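Local coordinates for Lin0431 protein (Listeria innocua, PDB 3LD7) that is of unknown function but consists here of a small, mostly beta-stranded domain of the NusG domain II family, at residues Asp6-Arg20 and Pro23-Gly37. Residues are numbered along the deposited sequence; the frame is centred on the assembly and turned at random. Where two conformers were deposited one is given.
Sequences DEVVAIISQNGKVIR and PLTGHKGNEQFTIKG
R20 reaches across from strand 17-20 to E31 and F33 on strand 30-36, a worked example of how a contact joins the edge strands of two facing antiparallel sheets. Followed outward from CB, R20 CG lies 4.1 Å from both CZ and CE2 of F33. Beyond CG the chain bends at chi2 (-78°) and again at chi3, bringing the guanidinium over the same phenyl ring. R20 CZ sits 5.0 Å from the centroid of the F33 ring as a cation-pi contact, with NH1 above the plane but displaced toward the rim. R20 NH1 donates to E31 OE2 at 2.8 Å on its syn lone pair, and NH2 donates to OE1, so two nearly coplanar groups form a bidentate salt bridge that fixes the guanidinium's rotation. R20 lies in a classic beta bulge, which it forms with I19 opposite I12, whose carbonyl O accepts from both backbone nitrogens. Next to this polar grip, I19 CD1 meets I35 CD1 at 3.5 Å, and I12 CG2 approaches that methyl too, joining the sheets through an apolar layer that V84 and V86 extend. Near the other end of the contact, V8 N donates to T25 OG1 and V8 O accepts from L24 N. At the Q14-K17 hairpin, Q14 extends past I35 CG2, and its NE2 donates to K36 O at 3.0 Å from above the carbonyl plane.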
ATOM      1  N   ASP A   6      -6.049  12.437  13.902  1.00 49.39           N
ATOM      2  CA  ASP A   6      -6.831  11.881  12.811  1.00 45.09           C
ATOM      3  C   ASP A   6      -6.897  10.351  12.934  1.00 40.43           C
ATOM      4  O   ASP A   6      -6.023   9.724  13.537  1.00 41.67           O
ATOM      5  CB  ASP A   6      -6.190  12.299  11.476  1.00 45.89           C
ATOM      6  CG  ASP A   6      -7.137  12.171  10.291  1.00 46.09           C
ATOM      7  OD1 ASP A   6      -8.340  11.893  10.501  1.00 46.13           O
ATOM      8  OD2 ASP A   6      -6.669  12.358   9.140  1.00 45.01           O
ATOM      9  N   GLU A   7      -7.958   9.762  12.397  1.00 35.33           N
ATOM     10  CA  GLU A   7      -8.069   8.308  12.287  1.00 32.73           C
ATOM     11  C   GLU A   7      -8.127   7.963  10.815  1.00 28.87           C
ATOM     12  O   GLU A   7      -8.984   8.480  10.098  1.00 29.82           O
ATOM     13  CB  GLU A   7      -9.346   7.816  12.950  1.00 37.67           C
ATOM     14  CG  GLU A   7      -9.354   7.938  14.461  1.00 43.89           C
ATOM     15  CD  GLU A   7     -10.664   7.458  15.062  1.00 49.17           C
ATOM     16  OE1 GLU A   7     -11.736   7.916  14.604  1.00 50.25           O
ATOM     17  OE2 GLU A   7     -10.621   6.623  15.992  1.00 51.78           O
ATOM     18  N   VAL A   8      -7.235   7.088  10.361  1.00 23.70           N
ATOM     19  CA  VAL A   8      -7.123   6.811   8.928  1.00 20.32           C
ATOM     20  C   VAL A   8      -7.156   5.332   8.572  1.00 20.35           C
ATOM     21  O   VAL A   8      -6.832   4.462   9.399  1.00 20.88           O
ATOM     22  CB  VAL A   8      -5.858   7.462   8.312  1.00 20.40           C
ATOM     23  CG1 VAL A   8      -5.936   8.976   8.478  1.00 21.69           C
ATOM     24  CG2 VAL A   8      -4.586   6.907   8.953  1.00 21.21           C
ATOM     25  N   VAL A   9      -7.543   5.064   7.326  1.00 20.10           N
ATOM     26  CA  VAL A   9      -7.622   3.709   6.801  1.00 20.63           C
ATOM     27  C   VAL A   9      -6.879   3.694   5.482  1.00 18.97           C
ATOM     28  O   VAL A   9      -7.015   4.627   4.690  1.00 20.89           O
ATOM     29  CB  VAL A   9      -9.083   3.276   6.542  1.00 19.96           C
ATOM     30  CG1 VAL A   9      -9.136   1.866   6.043  1.00 20.48           C
ATOM     31  CG2 VAL A   9      -9.906   3.379   7.805  1.00 23.90           C
ATOM     32  N   ALA A  10      -6.088   2.652   5.249  1.00 16.33           N
ATOM     33  CA  ALA A  10      -5.413   2.493   3.980  1.00 15.19           C
ATOM     34  C   ALA A  10      -6.224   1.552   3.101  1.00 15.64           C
ATOM     35  O   ALA A  10      -6.539   0.425   3.500  1.00 17.28           O
ATOM     36  CB  ALA A  10      -4.024   1.940   4.193  1.00 17.88           C
ATOM     37  N   ILE A  11      -6.558   2.014   1.899  1.00 14.81           N
ATOM     38  CA  ILE A  11      -7.304   1.218   0.939  1.00 16.48           C
ATOM     39  C   ILE A  11      -6.319   0.761  -0.124  1.00 15.15           C
ATOM     40  O   ILE A  11      -5.698   1.576  -0.814  1.00 15.57           O
ATOM     41  CB  ILE A  11      -8.467   2.027   0.294  1.00 16.96           C
ATOM     42  CG1 ILE A  11      -9.275   2.774   1.362  1.00 20.93           C
ATOM     43  CG2 ILE A  11      -9.342   1.115  -0.599  1.00 17.64           C
ATOM     44  CD1 ILE A  11     -10.031   1.898   2.246  1.00 23.39           C
ATOM     45  N   ILE A  12      -6.146  -0.543  -0.238  1.00 14.44           N
ATOM     46  CA  ILE A  12      -5.182  -1.107  -1.184  1.00 13.50           C
ATOM     47  C   ILE A  12      -5.920  -1.866  -2.276  1.00 14.64           C
ATOM     48  O   ILE A  12      -6.679  -2.800  -1.984  1.00 14.28           O
ATOM     49  CB  ILE A  12      -4.215  -2.061  -0.448  1.00 14.72           C
ATOM     50  CG1 ILE A  12      -3.499  -1.313   0.698  1.00 16.47           C
ATOM     51  CG2 ILE A  12      -3.210  -2.671  -1.425  1.00 16.28           C
ATOM     52  CD1 ILE A  12      -4.096  -1.550   2.104  1.00 19.12           C
ATOM     53  N   SER A  13      -5.693  -1.465  -3.528  1.00 14.06           N
ATOM     54  CA  SER A  13      -6.421  -1.988  -4.688  0.51 14.23           C
ATOM     55  C   SER A  13      -5.480  -2.523  -5.743  1.00 13.77           C
ATOM     56  O   SER A  13      -4.336  -2.085  -5.844  1.00 14.09           O
ATOM     57  CB  SER A  13      -7.231  -0.880  -5.350  0.51 14.23           C
ATOM     58  OG  SER A  13      -8.248  -0.401  -4.486  0.51 15.24           O
ATOM     59  N   GLN A  14      -5.996  -3.430  -6.555  1.00 13.05           N
ATOM     60  CA  GLN A  14      -5.280  -3.904  -7.731  1.00 13.14           C
ATOM     61  C   GLN A  14      -6.287  -3.873  -8.887  1.00 14.44           C
ATOM     62  O   GLN A  14      -7.364  -4.484  -8.809  1.00 14.87           O
ATOM     63  CB  GLN A  14      -4.790  -5.326  -7.488  1.00 15.87           C
ATOM     64  CG  GLN A  14      -4.120  -5.990  -8.671  1.00 18.36           C
ATOM     65  CD  GLN A  14      -3.991  -7.510  -8.461  1.00 21.04           C
ATOM     66  OE1 GLN A  14      -4.919  -8.177  -7.957  1.00 24.43           O
ATOM     67  NE2 GLN A  14      -2.862  -8.062  -8.866  1.00 22.46           N
ATOM     68  N   ASN A  15      -5.946  -3.125  -9.940  1.00 16.72           N
ATOM     69  CA  ASN A  15      -6.862  -2.841 -11.047  1.00 21.17           C
ATOM     70  C   ASN A  15      -8.215  -2.286 -10.589  1.00 20.12           C
ATOM     71  O   ASN A  15      -9.278  -2.619 -11.146  1.00 22.28           O
ATOM     72  CB  ASN A  15      -7.024  -4.036 -11.970  1.00 25.79           C
ATOM     73  CG  ASN A  15      -7.593  -3.636 -13.338  1.00 30.75           C
ATOM     74  OD1 ASN A  15      -7.413  -2.496 -13.796  1.00 31.68           O
ATOM     75  ND2 ASN A  15      -8.290  -4.564 -13.984  1.00 34.87           N
ATOM     76  N   GLY A  16      -8.143  -1.441  -9.563  1.00 17.90           N
ATOM     77  CA  GLY A  16      -9.315  -0.792  -8.999  1.00 19.20           C
ATOM     78  C   GLY A  16     -10.114  -1.627  -8.034  1.00 19.51           C
ATOM     79  O   GLY A  16     -11.025  -1.123  -7.360  1.00 22.15           O
ATOM     80  N   LYS A  17      -9.784  -2.910  -7.969  1.00 16.68           N
ATOM     81  CA  LYS A  17     -10.520  -3.802  -7.077  1.00 16.02           C
ATOM     82  C   LYS A  17      -9.838  -3.867  -5.709  1.00 13.60           C
ATOM     83  O   LYS A  17      -8.641  -4.134  -5.608  1.00 15.10           O
ATOM     84  CB  LYS A  17     -10.668  -5.176  -7.712  1.00 19.16           C
ATOM     85  CG  LYS A  17     -11.592  -5.139  -8.919  1.00 21.99           C
ATOM     86  CD  LYS A  17     -11.518  -6.419  -9.710  1.00 26.04           C
ATOM     87  CE  LYS A  17     -10.255  -6.449 -10.519  1.00 30.04           C
ATOM     88  NZ  LYS A  17     -10.219  -7.694 -11.322  1.00 34.71           N
ATOM     89  N   VAL A  18     -10.602  -3.619  -4.653  1.00 13.55           N
ATOM     90  CA  VAL A  18     -10.000  -3.513  -3.320  1.00 14.25           C
ATOM     91  C   VAL A  18      -9.587  -4.886  -2.779  1.00 14.26           C
ATOM     92  O   VAL A  18     -10.373  -5.845  -2.786  1.00 16.12           O
ATOM     93  CB  VAL A  18     -10.959  -2.805  -2.340  1.00 12.96           C
ATOM     94  CG1 VAL A  18     -10.307  -2.657  -0.955  1.00 14.27           C
ATOM     95  CG2 VAL A  18     -11.326  -1.435  -2.876  1.00 14.24           C
ATOM     96  N   ILE A  19      -8.337  -4.970  -2.330  1.00 15.86           N
ATOM     97  CA  ILE A  19      -7.782  -6.202  -1.776  1.00 14.91           C
ATOM     98  C   ILE A  19      -7.859  -6.145  -0.253  1.00 15.35           C
ATOM     99  O   ILE A  19      -8.221  -7.131   0.390  1.00 15.67           O
ATOM    100  CB  ILE A  19      -6.296  -6.335  -2.147  1.00 16.94           C
ATOM    101  CG1 ILE A  19      -6.145  -6.308  -3.669  1.00 21.29           C
ATOM    102  CG2 ILE A  19      -5.682  -7.597  -1.533  1.00 19.69           C
ATOM    103  CD1 ILE A  19      -4.735  -6.167  -4.107  1.00 25.24           C
ATOM    104  N   ARG A  20      -7.514  -4.998   0.325  1.00 15.73           N
ATOM    105  CA  ARG A  20      -7.580  -4.825   1.793  1.00 14.21           C
ATOM    106  C   ARG A  20      -7.993  -3.420   2.112  1.00 14.51           C
ATOM    107  O   ARG A  20      -7.579  -2.496   1.415  1.00 16.15           O
ATOM    108  CB  ARG A  20      -6.210  -5.049   2.461  1.00 14.82           C
ATOM    109  CG  ARG A  20      -5.703  -6.468   2.432  1.00 15.30           C
ATOM    110  CD  ARG A  20      -6.371  -7.391   3.500  1.00 16.80           C
ATOM    111  NE  ARG A  20      -6.091  -6.959   4.881  1.00 17.82           N
ATOM    112  CZ  ARG A  20      -4.902  -7.081   5.479  1.00 17.64           C
ATOM    113  NH1 ARG A  20      -3.875  -7.608   4.815  1.00 19.25           N
ATOM    114  NH2 ARG A  20      -4.729  -6.681   6.740  1.00 18.72           N
ATOM    115  N   PRO A  23      -7.353  -0.287   8.710  1.00 17.36           N
ATOM    116  CA  PRO A  23      -7.326   0.849   9.639  1.00 17.72           C
ATOM    117  C   PRO A  23      -5.940   0.928  10.270  1.00 17.65           C
ATOM    118  O   PRO A  23      -5.478  -0.069  10.837  1.00 20.72           O
ATOM    119  CB  PRO A  23      -8.387   0.473  10.685  1.00 18.84           C
ATOM    120  CG  PRO A  23      -9.285  -0.447   9.971  1.00 20.51           C
ATOM    121  CD  PRO A  23      -8.417  -1.241   9.037  1.00 18.18           C
ATOM    122  N   LEU A  24      -5.274   2.075  10.138  1.00 17.73           N
ATOM    123  CA  LEU A  24      -3.880   2.185  10.538  1.00 17.80           C
ATOM    124  C   LEU A  24      -3.784   2.709  11.943  1.00 18.01           C
ATOM    125  O   LEU A  24      -2.817   2.427  12.636  1.00 18.75           O
ATOM    126  CB  LEU A  24      -3.099   3.137   9.626  1.00 18.27           C
ATOM    127  CG  LEU A  24      -2.930   2.654   8.187  1.00 17.72           C
ATOM    128  CD1 LEU A  24      -2.265   3.736   7.356  1.00 18.71           C
ATOM    129  CD2 LEU A  24      -2.163   1.339   8.134  1.00 18.19           C
ATOM    130  N   THR A  25      -4.785   3.477  12.356  1.00 19.39           N
ATOM    131  CA  THR A  25      -4.684   4.161  13.625  1.00 21.87           C
ATOM    132  C   THR A  25      -4.887   3.171  14.781  1.00 21.90           C
ATOM    133  O   THR A  25      -5.947   2.555  14.922  1.00 22.98           O
ATOM    134  CB  THR A  25      -5.660   5.345  13.685  1.00 22.31           C
ATOM    135  OG1 THR A  25      -5.494   6.152  12.497  1.00 22.38           O
ATOM    136  CG2 THR A  25      -5.384   6.175  14.918  1.00 24.58           C
ATOM    137  N   GLY A  26      -3.849   3.021  15.598  1.00 19.96           N
ATOM    138  CA  GLY A  26      -3.833   2.028  16.653  1.00 19.50           C
ATOM    139  C   GLY A  26      -3.209   0.709  16.239  1.00 18.68           C
ATOM    140  O   GLY A  26      -3.058  -0.207  17.059  1.00 21.11           O
ATOM    141  N   HIS A  27      -2.834   0.589  14.970  1.00 17.02           N
ATOM    142  CA  HIS A  27      -2.164  -0.627  14.541  1.00 16.50           C
ATOM    143  C   HIS A  27      -0.738  -0.714  15.079  1.00 16.74           C
ATOM    144  O   HIS A  27       0.017   0.256  15.028  1.00 17.65           O
ATOM    145  CB  HIS A  27      -2.167  -0.778  13.018  1.00 16.44           C
ATOM    146  CG  HIS A  27      -1.408  -1.977  12.558  1.00 16.35           C
ATOM    147  ND1 HIS A  27      -1.917  -3.260  12.591  1.00 20.39           N
ATOM    148  CD2 HIS A  27      -0.122  -2.093  12.163  1.00 14.04           C
ATOM    149  CE1 HIS A  27      -0.990  -4.105  12.170  1.00 16.70           C
ATOM    150  NE2 HIS A  27       0.105  -3.416  11.897  1.00 20.06           N
ATOM    151  N   LYS A  28      -0.387  -1.867  15.656  1.00 15.59           N
ATOM    152  CA  LYS A  28       0.982  -2.080  16.120  1.00 16.57           C
ATOM    153  C   LYS A  28       1.478  -3.433  15.669  1.00 16.11           C
ATOM    154  O   LYS A  28       0.711  -4.401  15.610  1.00 16.77           O
ATOM    155  CB  LYS A  28       1.044  -1.993  17.646  1.00 17.43           C
ATOM    156  CG  LYS A  28       0.681  -0.599  18.162  1.00 18.40           C
ATOM    157  CD  LYS A  28       0.945  -0.441  19.650  1.00 21.05           C
ATOM    158  CE  LYS A  28       0.949   1.020  20.048  1.00 25.00           C
ATOM    159  NZ  LYS A  28      -0.369   1.639  19.777  1.00 27.58           N
ATOM    160  N   GLY A  29       2.774  -3.514  15.387  1.00 15.24           N
ATOM    161  CA  GLY A  29       3.357  -4.714  14.847  1.00 16.44           C
ATOM    162  C   GLY A  29       3.596  -4.549  13.357  1.00 16.24           C
ATOM    163  O   GLY A  29       3.379  -3.477  12.779  1.00 17.88           O
ATOM    164  N   ASN A  30       4.058  -5.623  12.741  1.00 17.55           N
ATOM    165  CA  ASN A  30       4.423  -5.615  11.336  1.00 17.44           C
ATOM    166  C   ASN A  30       3.648  -6.695  10.614  1.00 17.60           C
ATOM    167  O   ASN A  30       3.593  -7.854  11.061  1.00 20.57           O
ATOM    168  CB  ASN A  30       5.937  -5.846  11.213  1.00 19.88           C
ATOM    169  CG  ASN A  30       6.459  -5.581   9.814  1.00 21.23           C
ATOM    170  OD1 ASN A  30       6.981  -4.491   9.522  1.00 22.78           O
ATOM    171  ND2 ASN A  30       6.323  -6.571   8.940  1.00 19.80           N
ATOM    172  N   GLU A  31       3.039  -6.313   9.507  1.00 17.44           N
ATOM    173  CA  GLU A  31       2.351  -7.265   8.672  1.00 18.71           C
ATOM    174  C   GLU A  31       2.822  -7.076   7.255  1.00 17.41           C
ATOM    175  O   GLU A  31       2.928  -5.938   6.777  1.00 18.70           O
ATOM    176  CB  GLU A  31       0.838  -7.015   8.717  1.00 25.21           C
ATOM    177  CG  GLU A  31       0.074  -8.045   7.915  1.00 29.63           C
ATOM    178  CD  GLU A  31      -1.192  -7.537   7.246  1.00 31.62           C
ATOM    179  OE1 GLU A  31      -1.827  -6.570   7.735  1.00 32.34           O
ATOM    180  OE2 GLU A  31      -1.551  -8.146   6.214  1.00 29.82           O
ATOM    181  N   GLN A  32       3.090  -8.186   6.572  1.00 17.40           N
ATOM    182  CA  GLN A  32       3.422  -8.121   5.165  1.00 17.27           C
ATOM    183  C   GLN A  32       2.488  -9.004   4.373  1.00 17.43           C
ATOM    184  O   GLN A  32       2.134 -10.110   4.804  1.00 21.14           O
ATOM    185  CB  GLN A  32       4.874  -8.506   4.933  1.00 19.60           C
ATOM    186  CG  GLN A  32       5.815  -7.474   5.554  1.00 19.77           C
ATOM    187  CD  GLN A  32       7.273  -7.870   5.533  1.00 22.18           C
ATOM    188  OE1 GLN A  32       7.723  -8.594   4.643  1.00 24.42           O
ATOM    189  NE2 GLN A  32       8.028  -7.396   6.534  1.00 24.10           N
ATOM    190  N   PHE A  33       2.086  -8.525   3.201  1.00 16.43           N
ATOM    191  CA  PHE A  33       1.298  -9.374   2.308  1.00 16.42           C
ATOM    192  C   PHE A  33       1.700  -9.080   0.879  1.00 16.00           C
ATOM    193  O   PHE A  33       2.133  -7.964   0.580  1.00 16.05           O
ATOM    194  CB  PHE A  33      -0.231  -9.243   2.553  1.00 18.01           C
ATOM    195  CG  PHE A  33      -0.799  -7.868   2.286  1.00 19.16           C
ATOM    196  CD1 PHE A  33      -0.754  -6.874   3.247  1.00 19.90           C
ATOM    197  CD2 PHE A  33      -1.375  -7.575   1.046  1.00 21.12           C
ATOM    198  CE1 PHE A  33      -1.302  -5.596   2.989  1.00 20.70           C
ATOM    199  CE2 PHE A  33      -1.907  -6.319   0.791  1.00 21.76           C
ATOM    200  CZ  PHE A  33      -1.862  -5.321   1.766  1.00 21.81           C
ATOM    201  N   THR A  34       1.598 -10.082   0.012  1.00 16.36           N
ATOM    202  CA  THR A  34       1.978  -9.910  -1.386  1.00 15.98           C
ATOM    203  C   THR A  34       0.768  -9.854  -2.296  1.00 16.12           C
ATOM    204  O   THR A  34      -0.127 -10.701  -2.219  1.00 19.61           O
ATOM    205  CB  THR A  34       2.905 -11.039  -1.844  1.00 19.39           C
ATOM    206  OG1 THR A  34       4.077 -11.046  -1.021  1.00 23.31           O
ATOM    207  CG2 THR A  34       3.316 -10.856  -3.284  1.00 19.90           C
ATOM    208  N   ILE A  35       0.740  -8.837  -3.151  1.00 15.09           N
ATOM    209  CA  ILE A  35      -0.248  -8.755  -4.216  1.00 15.30           C
ATOM    210  C   ILE A  35       0.373  -9.348  -5.453  1.00 16.48           C
ATOM    211  O   ILE A  35       1.416  -8.881  -5.933  1.00 16.60           O
ATOM    212  CB  ILE A  35      -0.634  -7.291  -4.500  1.00 15.56           C
ATOM    213  CG1 ILE A  35      -1.186  -6.663  -3.237  1.00 19.20           C
ATOM    214  CG2 ILE A  35      -1.633  -7.222  -5.653  1.00 17.39           C
ATOM    215  CD1 ILE A  35      -1.442  -5.193  -3.395  1.00 20.61           C
ATOM    216  N   LYS A  36      -0.230 -10.419  -5.943  1.00 19.02           N
ATOM    217  CA  LYS A  36       0.324 -11.093  -7.103  1.00 21.48           C
ATOM    218  C   LYS A  36      -0.434 -10.732  -8.350  1.00 19.62           C
ATOM    219  O   LYS A  36      -1.671 -10.799  -8.421  1.00 19.35           O
ATOM    220  CB  LYS A  36       0.338 -12.603  -6.899  1.00 27.44           C
ATOM    221  CG  LYS A  36       1.373 -12.998  -5.863  1.00 32.19           C
ATOM    222  CD  LYS A  36       1.339 -14.480  -5.538  1.00 37.54           C
ATOM    223  CE  LYS A  36       2.553 -14.859  -4.700  1.00 40.90           C
ATOM    224  NZ  LYS A  36       3.820 -14.421  -5.373  1.00 42.21           N
ATOM    225  N   GLY A  37       0.323 -10.356  -9.355  1.00 19.16           N
ATOM    226  CA  GLY A  37      -0.309  -9.986 -10.571  1.00 21.37           C
ATOM    227  C   GLY A  37      -0.231 -11.072 -11.576  1.00 21.00           C
ATOM    228  O   GLY A  37       0.054 -12.262 -11.295  1.00 20.23           O
TER